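PDB 3FJ1: putative phosphosugar isomerase from Silicibacter pomeroyi DSS-3, which is of unknown function but probably binds phosphosugars or related carbohydrate derivatives through its two tandem SIS domains. Local coordinates for residues A[175-180]-A[302-307]; A[19-23]-A[157-162]; A[199-203]-A[322-327]. The contacts are given in a common frame with arbitrary orientation. Where two conformers were deposited one is given. Residue numbers count along the deposited sequence, not the author numbering.

Interaction 1: residues A[175-180]-A[302-307]; sequences GLRAAL and SGHALT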
loop_
_atom_site.group_PDB
_atom_site.type_symbol
_atom_site.label_atom_id
_atom_site.label_comp_id
_atom_site.label_asym_id
_atom_site.label_seq_id
_atom_site.Cartn_x
_atom_site.Cartn_y
_atom_site.Cartn_z
ATOM N N GLY A 175 22.529 11.483 -16.560
ATOM C CA GLY A 175 23.122 10.919 -15.333
ATOM C C GLY A 175 22.492 9.572 -15.011
ATOM O O GLY A 175 23.184 8.574 -14.699
ATOM N N LEU A 176 21.166 9.527 -15.094
ATOM C CA LEU A 176 20.467 8.265 -14.881
ATOM C C LEU A 176 20.804 7.212 -15.960
ATOM O O LEU A 176 20.992 6.041 -15.622
ATOM C CB LEU A 176 18.955 8.487 -14.799
ATOM C CG LEU A 176 18.116 7.232 -14.529
ATOM C CD1 LEU A 176 18.652 6.392 -13.329
ATOM C CD2 LEU A 176 16.668 7.647 -14.345
ATOM N N ARG A 177 20.853 7.616 -17.241
ATOM C CA ARG A 177 21.215 6.697 -18.333
ATOM C C ARG A 177 22.608 6.123 -18.102
ATOM O O ARG A 177 22.843 4.947 -18.352
ATOM C CB ARG A 177 21.178 7.375 -19.706
ATOM C CG ARG A 177 19.826 7.621 -20.357
ATOM C CD ARG A 177 20.015 8.742 -21.438
ATOM N NE ARG A 177 18.901 8.848 -22.355
ATOM C CZ ARG A 177 18.616 9.918 -23.082
ATOM N NH1 ARG A 177 19.309 11.059 -22.978
ATOM N NH2 ARG A 177 17.584 9.865 -23.902
ATOM N N ALA A 178 23.522 6.940 -17.588
ATOM C CA ALA A 178 24.907 6.481 -17.334
ATOM C C ALA A 178 24.939 5.467 -16.232
ATOM O O ALA A 178 25.643 4.455 -16.349
ATOM C CB ALA A 178 25.825 7.668 -16.985
ATOM N N ALA A 179 24.213 5.745 -15.140
ATOM C CA ALA A 179 24.111 4.802 -14.033
ATOM C C ALA A 179 23.494 3.477 -14.481
ATOM O O ALA A 179 23.985 2.406 -14.137
ATOM C CB ALA A 179 23.294 5.387 -12.915
ATOM N N LEU A 180 22.405 3.562 -15.229
ATOM C CA LEU A 180 21.757 2.353 -15.778
ATOM C C LEU A 180 22.766 1.536 -16.593
ATOM O O LEU A 180 22.823 0.300 -16.478
ATOM C CB LEU A 180 20.559 2.738 -16.650
ATOM C CG LEU A 180 19.320 3.238 -15.899
ATOM C CD1 LEU A 180 18.357 4.028 -16.863
ATOM C CD2 LEU A 180 18.582 2.072 -15.128
ATOM N N SER A 302 25.541 3.183 -6.957
ATOM C CA SER A 302 25.310 2.988 -8.392
ATOM C C SER A 302 25.647 4.150 -9.341
ATOM O O SER A 302 25.719 3.933 -10.548
ATOM C CB SER A 302 23.843 2.623 -8.595
ATOM O OG SER A 302 23.020 3.751 -8.456
ATOM N N GLY A 303 25.850 5.350 -8.805
ATOM C CA GLY A 303 26.024 6.549 -9.630
ATOM C C GLY A 303 24.818 7.468 -9.688
ATOM O O GLY A 303 24.927 8.602 -10.148
ATOM N N HIS A 304 23.658 6.991 -9.224
ATOM C CA HIS A 304 22.420 7.805 -9.253
ATOM C C HIS A 304 21.464 7.351 -8.149
ATOM O O HIS A 304 21.308 6.154 -7.897
ATOM C CB HIS A 304 21.729 7.692 -10.619
ATOM C CG HIS A 304 20.670 8.722 -10.857
ATOM N ND1 HIS A 304 19.391 8.617 -10.350
ATOM C CD2 HIS A 304 20.699 9.878 -11.566
ATOM C CE1 HIS A 304 18.686 9.671 -10.719
ATOM N NE2 HIS A 304 19.457 10.450 -11.462
ATOM N N ALA A 305 20.814 8.321 -7.512
ATOM C CA ALA A 305 19.835 8.068 -6.465
ATOM C C ALA A 305 18.822 6.998 -6.842
ATOM O O ALA A 305 18.469 6.151 -6.015
ATOM C CB ALA A 305 19.077 9.346 -6.151
ATOM N N LEU A 306 18.313 7.024 -8.076
ATOM C CA LEU A 306 17.212 6.132 -8.438
ATOM C C LEU A 306 17.595 4.670 -8.740
ATOM O O LEU A 306 16.759 3.789 -8.691
ATOM C CB LEU A 306 16.411 6.739 -9.603
ATOM C CG LEU A 306 15.659 8.026 -9.223
ATOM C CD1 LEU A 306 14.963 8.650 -10.443
ATOM C CD2 LEU A 306 14.677 7.714 -8.103
ATOM N N THR A 307 18.850 4.426 -9.088
ATOM C CA THR A 307 19.337 3.076 -9.338
ATOM C C THR A 307 19.917 2.442 -8.063
ATOM O O THR A 307 20.035 1.223 -7.982
ATOM C CB THR A 307 20.386 3.056 -10.506
ATOM O OG1 THR A 307 21.239 4.202 -10.397
ATOM C CG2 THR A 307 19.666 3.113 -11.893
HETATM O O HOH W 1 25.491 8.674 -13.417
HETATM O O HOH W 2 25.305 1.598 -11.870
#

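Interaction 2: residues A[19-23]-A[157-162]; sequences AVQRL and VTSAVA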
loop_
_atom_site.group_PDB
_atom_site.type_symbol
_atom_site.label_atom_id
_atom_site.label_comp_id
_atom_site.label_asym_id
_atom_site.label_seq_id
_atom_site.Cartn_x
_atom_site.Cartn_y
_atom_site.Cartn_z
ATOM N N ALA A 19 21.483 -10.517 -17.120
ATOM C CA ALA A 19 20.093 -10.301 -17.503
ATOM C C ALA A 19 19.893 -8.806 -17.752
ATOM O O ALA A 19 19.312 -8.409 -18.752
ATOM C CB ALA A 19 19.139 -10.783 -16.402
ATOM N N VAL A 20 20.349 -7.970 -16.815
ATOM C CA VAL A 20 20.306 -6.516 -17.001
ATOM C C VAL A 20 21.068 -6.093 -18.257
ATOM O O VAL A 20 20.627 -5.225 -18.999
ATOM C CB VAL A 20 20.810 -5.785 -15.724
ATOM C CG1 VAL A 20 20.937 -4.292 -15.959
ATOM C CG2 VAL A 20 19.856 -6.079 -14.540
ATOM N N GLN A 21 22.213 -6.721 -18.503
ATOM C CA GLN A 21 22.988 -6.427 -19.705
ATOM C C GLN A 21 22.186 -6.743 -20.962
ATOM O O GLN A 21 22.177 -5.936 -21.889
ATOM C CB GLN A 21 24.323 -7.181 -19.731
ATOM C CG GLN A 21 25.262 -6.773 -20.865
ATOM C CD GLN A 21 25.628 -5.313 -20.787
ATOM O OE1 GLN A 21 25.147 -4.496 -21.585
ATOM N NE2 GLN A 21 26.399 -4.951 -19.786
ATOM N N ARG A 22 21.474 -7.864 -20.970
ATOM C CA ARG A 22 20.660 -8.232 -22.140
ATOM C C ARG A 22 19.534 -7.237 -22.350
ATOM O O ARG A 22 19.259 -6.861 -23.465
ATOM C CB ARG A 22 20.105 -9.655 -22.038
ATOM C CG ARG A 22 21.178 -10.707 -22.181
ATOM C CD ARG A 22 20.617 -12.105 -22.248
ATOM N NE ARG A 22 21.688 -13.062 -21.975
ATOM C CZ ARG A 22 22.054 -13.456 -20.751
ATOM N NH1 ARG A 22 21.449 -12.975 -19.663
ATOM N NH2 ARG A 22 23.039 -14.327 -20.613
ATOM N N LEU A 23 18.905 -6.802 -21.258
ATOM C CA LEU A 23 17.835 -5.809 -21.323
ATOM C C LEU A 23 18.385 -4.475 -21.859
ATOM O O LEU A 23 17.798 -3.878 -22.728
ATOM C CB LEU A 23 17.192 -5.637 -19.933
ATOM C CG LEU A 23 16.172 -4.509 -19.829
ATOM C CD1 LEU A 23 15.029 -4.670 -20.837
ATOM C CD2 LEU A 23 15.723 -4.461 -18.378
ATOM N N VAL A 157 14.303 -7.123 -10.597
ATOM C CA VAL A 157 15.390 -6.223 -11.022
ATOM C C VAL A 157 15.185 -5.713 -12.427
ATOM O O VAL A 157 15.208 -4.508 -12.636
ATOM C CB VAL A 157 16.789 -6.853 -10.812
ATOM C CG1 VAL A 157 17.868 -5.958 -11.398
ATOM C CG2 VAL A 157 17.045 -7.098 -9.302
ATOM N N THR A 158 14.949 -6.612 -13.382
ATOM C CA THR A 158 14.755 -6.218 -14.782
ATOM C C THR A 158 13.479 -5.395 -15.024
ATOM O O THR A 158 13.486 -4.486 -15.857
ATOM C CB THR A 158 14.785 -7.418 -15.759
ATOM O OG1 THR A 158 13.750 -8.353 -15.440
ATOM C CG2 THR A 158 16.170 -8.111 -15.748
ATOM N N SER A 159 12.406 -5.694 -14.293
ATOM C CA SER A 159 11.176 -4.880 -14.380
ATOM C C SER A 159 11.490 -3.421 -14.009
ATOM O O SER A 159 11.102 -2.458 -14.711
ATOM C CB SER A 159 10.062 -5.451 -13.497
ATOM O OG SER A 159 9.558 -6.701 -14.006
ATOM N N ALA A 160 12.164 -3.249 -12.867
ATOM C CA ALA A 160 12.524 -1.945 -12.415
ATOM C C ALA A 160 13.478 -1.249 -13.386
ATOM O O ALA A 160 13.273 -0.077 -13.703
ATOM C CB ALA A 160 13.089 -1.988 -10.961
ATOM N N VAL A 161 14.476 -1.973 -13.894
ATOM C CA VAL A 161 15.416 -1.401 -14.837
ATOM C C VAL A 161 14.712 -0.943 -16.118
ATOM O O VAL A 161 14.954 0.185 -16.582
ATOM C CB VAL A 161 16.581 -2.355 -15.151
ATOM C CG1 VAL A 161 17.366 -1.857 -16.325
ATOM C CG2 VAL A 161 17.479 -2.481 -13.894
ATOM N N ALA A 162 13.829 -1.789 -16.651
ATOM C CA ALA A 162 13.027 -1.433 -17.832
ATOM C C ALA A 162 12.265 -0.122 -17.626
ATOM O O ALA A 162 12.281 0.759 -18.509
ATOM C CB ALA A 162 12.086 -2.563 -18.244
#

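Interaction 3: residues A[199-203]-A[322-327]; sequences RVAIG and AFASER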
loop_
_atom_site.group_PDB
_atom_site.type_symbol
_atom_site.label_atom_id
_atom_site.label_comp_id
_atom_site.label_asym_id
_atom_site.label_seq_id
_atom_site.Cartn_x
_atom_site.Cartn_y
_atom_site.Cartn_z
ATOM N N ARG A 199 22.883 -12.502 9.092
ATOM C CA ARG A 199 22.447 -13.893 9.078
ATOM C C ARG A 199 22.518 -14.471 10.513
ATOM O O ARG A 199 21.606 -15.169 10.961
ATOM C CB ARG A 199 23.255 -14.723 8.078
ATOM C CG ARG A 199 23.341 -14.114 6.684
ATOM C CD ARG A 199 23.674 -15.098 5.578
ATOM N NE ARG A 199 24.849 -15.944 5.841
ATOM C CZ ARG A 199 26.097 -15.677 5.484
ATOM N NH1 ARG A 199 26.423 -14.561 4.883
ATOM N NH2 ARG A 199 27.048 -16.544 5.765
ATOM N N VAL A 200 23.599 -14.178 11.230
ATOM C CA VAL A 200 23.698 -14.581 12.642
ATOM C C VAL A 200 22.553 -13.974 13.489
ATOM O O VAL A 200 21.952 -14.676 14.308
ATOM C CB VAL A 200 25.076 -14.201 13.246
ATOM C CG1 VAL A 200 25.111 -14.480 14.733
ATOM C CG2 VAL A 200 26.163 -14.963 12.500
ATOM N N ALA A 201 22.258 -12.694 13.288
ATOM C CA ALA A 201 21.199 -12.000 14.051
ATOM C C ALA A 201 19.848 -12.623 13.787
ATOM O O ALA A 201 19.074 -12.824 14.719
ATOM C CB ALA A 201 21.122 -10.506 13.744
ATOM N N ILE A 202 19.562 -12.883 12.513
ATOM C CA ILE A 202 18.283 -13.512 12.142
ATOM C C ILE A 202 18.216 -14.947 12.667
ATOM O O ILE A 202 17.174 -15.381 13.189
ATOM C CB ILE A 202 18.009 -13.454 10.600
ATOM C CG1 ILE A 202 17.885 -12.014 10.131
ATOM C CG2 ILE A 202 16.728 -14.226 10.266
ATOM C CD1 ILE A 202 17.969 -11.841 8.634
ATOM N N GLY A 203 19.318 -15.689 12.565
ATOM C CA GLY A 203 19.349 -17.033 13.117
ATOM C C GLY A 203 19.030 -17.045 14.603
ATOM O O GLY A 203 18.367 -17.947 15.097
ATOM N N ALA A 322 21.956 -17.066 1.260
ATOM C CA ALA A 322 22.997 -17.623 2.114
ATOM C C ALA A 322 22.384 -18.081 3.447
ATOM O O ALA A 322 22.759 -19.113 3.980
ATOM C CB ALA A 322 24.106 -16.604 2.356
ATOM N N PHE A 323 21.486 -17.271 4.001
ATOM C CA PHE A 323 20.809 -17.582 5.260
ATOM C C PHE A 323 20.062 -18.904 5.164
ATOM O O PHE A 323 20.164 -19.786 6.052
ATOM C CB PHE A 323 19.824 -16.465 5.604
ATOM C CG PHE A 323 18.996 -16.760 6.805
ATOM C CD1 PHE A 323 19.527 -16.642 8.074
ATOM C CD2 PHE A 323 17.685 -17.194 6.677
ATOM C CE1 PHE A 323 18.747 -16.947 9.216
ATOM C CE2 PHE A 323 16.909 -17.507 7.834
ATOM C CZ PHE A 323 17.444 -17.365 9.072
ATOM N N ALA A 324 19.298 -19.056 4.090
ATOM C CA ALA A 324 18.502 -20.251 3.916
ATOM C C ALA A 324 19.357 -21.486 3.642
ATOM O O ALA A 324 19.153 -22.533 4.283
ATOM C CB ALA A 324 17.457 -20.059 2.779
ATOM N N SER A 325 20.313 -21.371 2.720
ATOM C CA SER A 325 21.108 -22.542 2.325
ATOM C C SER A 325 21.970 -23.077 3.481
ATOM O O SER A 325 22.061 -24.287 3.677
ATOM C CB SER A 325 21.934 -22.289 1.056
ATOM O OG SER A 325 22.747 -21.131 1.161
ATOM N N GLU A 326 22.555 -22.201 4.276
ATOM C CA GLU A 326 23.367 -22.668 5.390
ATOM C C GLU A 326 22.507 -23.248 6.536
ATOM O O GLU A 326 23.046 -23.892 7.427
ATOM C CB GLU A 326 24.315 -21.569 5.877
ATOM C CG GLU A 326 23.662 -20.462 6.650
ATOM C CD GLU A 326 24.559 -19.238 6.776
ATOM O OE1 GLU A 326 25.735 -19.305 6.332
ATOM O OE2 GLU A 326 24.101 -18.232 7.355
ATOM N N ARG A 327 21.191 -23.030 6.504
ATOM C CA ARG A 327 20.251 -23.617 7.481
ATOM C C ARG A 327 19.389 -24.743 6.897
ATOM O O ARG A 327 18.379 -25.137 7.489
ATOM C CB ARG A 327 19.363 -22.527 8.082
ATOM C CG ARG A 327 20.128 -21.726 9.087
ATOM C CD ARG A 327 19.485 -20.426 9.521
ATOM N NE ARG A 327 20.420 -19.733 10.412
ATOM C CZ ARG A 327 21.505 -19.070 10.003
ATOM N NH1 ARG A 327 21.809 -18.981 8.721
ATOM N NH2 ARG A 327 22.308 -18.491 10.876
#

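Interaction 1: residues A[175-180]-A[302-307]
This is a largely apolar helix-to-loop contact between the two SIS domains. Helix 174-181 is the next helix after 153-171; residues 302-307 form the loop between strand 295-296, last in the 2-1-3-4-5 parallel sheet of the second domain, and helix 308-326. The closest CA pair, A179 and G303, is 5.1 Å apart. The CB of A179 fits into the curve of the loop, 3.5 Å from T307 OG1, 3.6 Å from H304 CB and 3.7 Å from S302 O. Alongside, L176 CB sits 4.0 Å from the centroid of the H304 imidazole and 17° off its normal, a CH-pi contact. The ring is held in place by L306 N, which donates to H304 ND1 at 3.0 Å. T307 CG2 touches both L176 CD1 (3.7 Å) and L180 CD2 (3.6 Å), while L68 and A64 of helix 53-69 pack on L306. At G303, phi/psi of 104/-13° would press a CB against the carbonyl oxygen of S302, so the backbone alone calls for glycine; a CB there would also lie 3.7 Å from A179 CB. Direct hydrogen bonds between the segments are absent, and two waters link them instead. Water 1 donates to G175 O (2.6 Å) and weakly to G303 O (3.3 Å), whereas water 2 donates to A179 O and S302 O, 2.7 Å from each.

Interaction 2: residues A[19-23]-A[157-162]
L23 points its side chain at the backbone of the opposing helix, where its CD2 overlaps a shallow pocket formed by T158, V161 and A162. The measured approaches are 3.4 Å from L23 CD2 to T158 O, 3.7 Å to V161 CG1, 3.7 Å to A162 N and 4.1 Å to A162 CB. One turn earlier, V20 covers the neighbouring valines: its CG2 lies 3.7 Å from V157 CG1 and its CG1 4.3 Å from V161 CG1. A19 completes the strip, with its CB 4.0 Å from T158 CG2. The OG1 of T158 is hydrogen-bonded to K154 O within its own helix, and the methyl group faces A19. All seven touching residues are buried, and the contact is purely van der Waals. The segment axes approach to 9.9 Å and cross at -31°, the helices running in broadly the same direction. L187 of helix 183-191 touches both V20 and V157, and L310 of helix 308-326 packs against V161. Helix 8-41 leads into strand 45-49, the first of the sheet in sequence, and helix 153-171 follows strand 138-141, the last in sequence, so this is helix-on-helix packing within the three-layer alpha/beta architecture of the first SIS domain.

Interaction 3: residues A[199-203]-A[322-327]
A salt-bridge network of R199, E326 and R327 joins helix 196-204 to the C-terminal part of helix 308-326. R199 meets the carboxylate of E326 side-on: NE donates to OE2 at 2.8 Å with an N-H...O angle of 169°, and NH2 donates to OE1 at 3.1 Å with 150°. Its remaining nitrogen, NH1, is paired with D194, so every nitrogen of this guanidinium has an acidic partner. E326 OE2 accepts a second time, from R327 NH1 at 2.8 Å (152°), and that same NH1 also donates to F323 O at 3.2 Å. R327 NH2 lies 3.4 Å from R199 O, but the angle is too poor for a hydrogen bond; R199 O is satisfied by G203 N at 2.8 Å within its helix. These segments join the opening and closing helices of the second SIS domain, since helix 196-204 leads into the first strand, 208-212, and helix 308-326 follows the last, 295-296. Their axes cross at -60° with a closest approach of 10.5 Å. Beneath the charged groups, A322 CB rests over one face of the R199 guanidinium and is 3.6 Å from R199 CD. F323 extends between the helices until its CZ is 3.4 Å from I202 CG2, and F227 of helix 217-231 also packs on I202. The F323 ring turns its edge to G203, with CE1 3.6 Å from G203 N. With R327 in its observed conformation, a CB on G203 would fall 2.7 Å from R327 NH2, too close.

Interactions 2 and 3 are topological counterparts: each packs the helix before the first strand of an SIS domain on the helix after the last strand. Their chemistry differs with depth. Interaction 2, wholly buried, is aliphatic; interaction 3, partly exposed, adds charged pairs to its apolar packing. Interaction 1 instead spans the two domains, is mostly buried and supplements its packing with two bridging waters. It adjoins interaction 2, with L180 CD2 4.3 Å from V161 CG1, whereas its centre lies about 31 Å from that of interaction 3. Helix 308-326 ties them together: loop 302-307 leads into it, V157 and V161 touch its flank, and segment 322-327 lies on its C-terminal part.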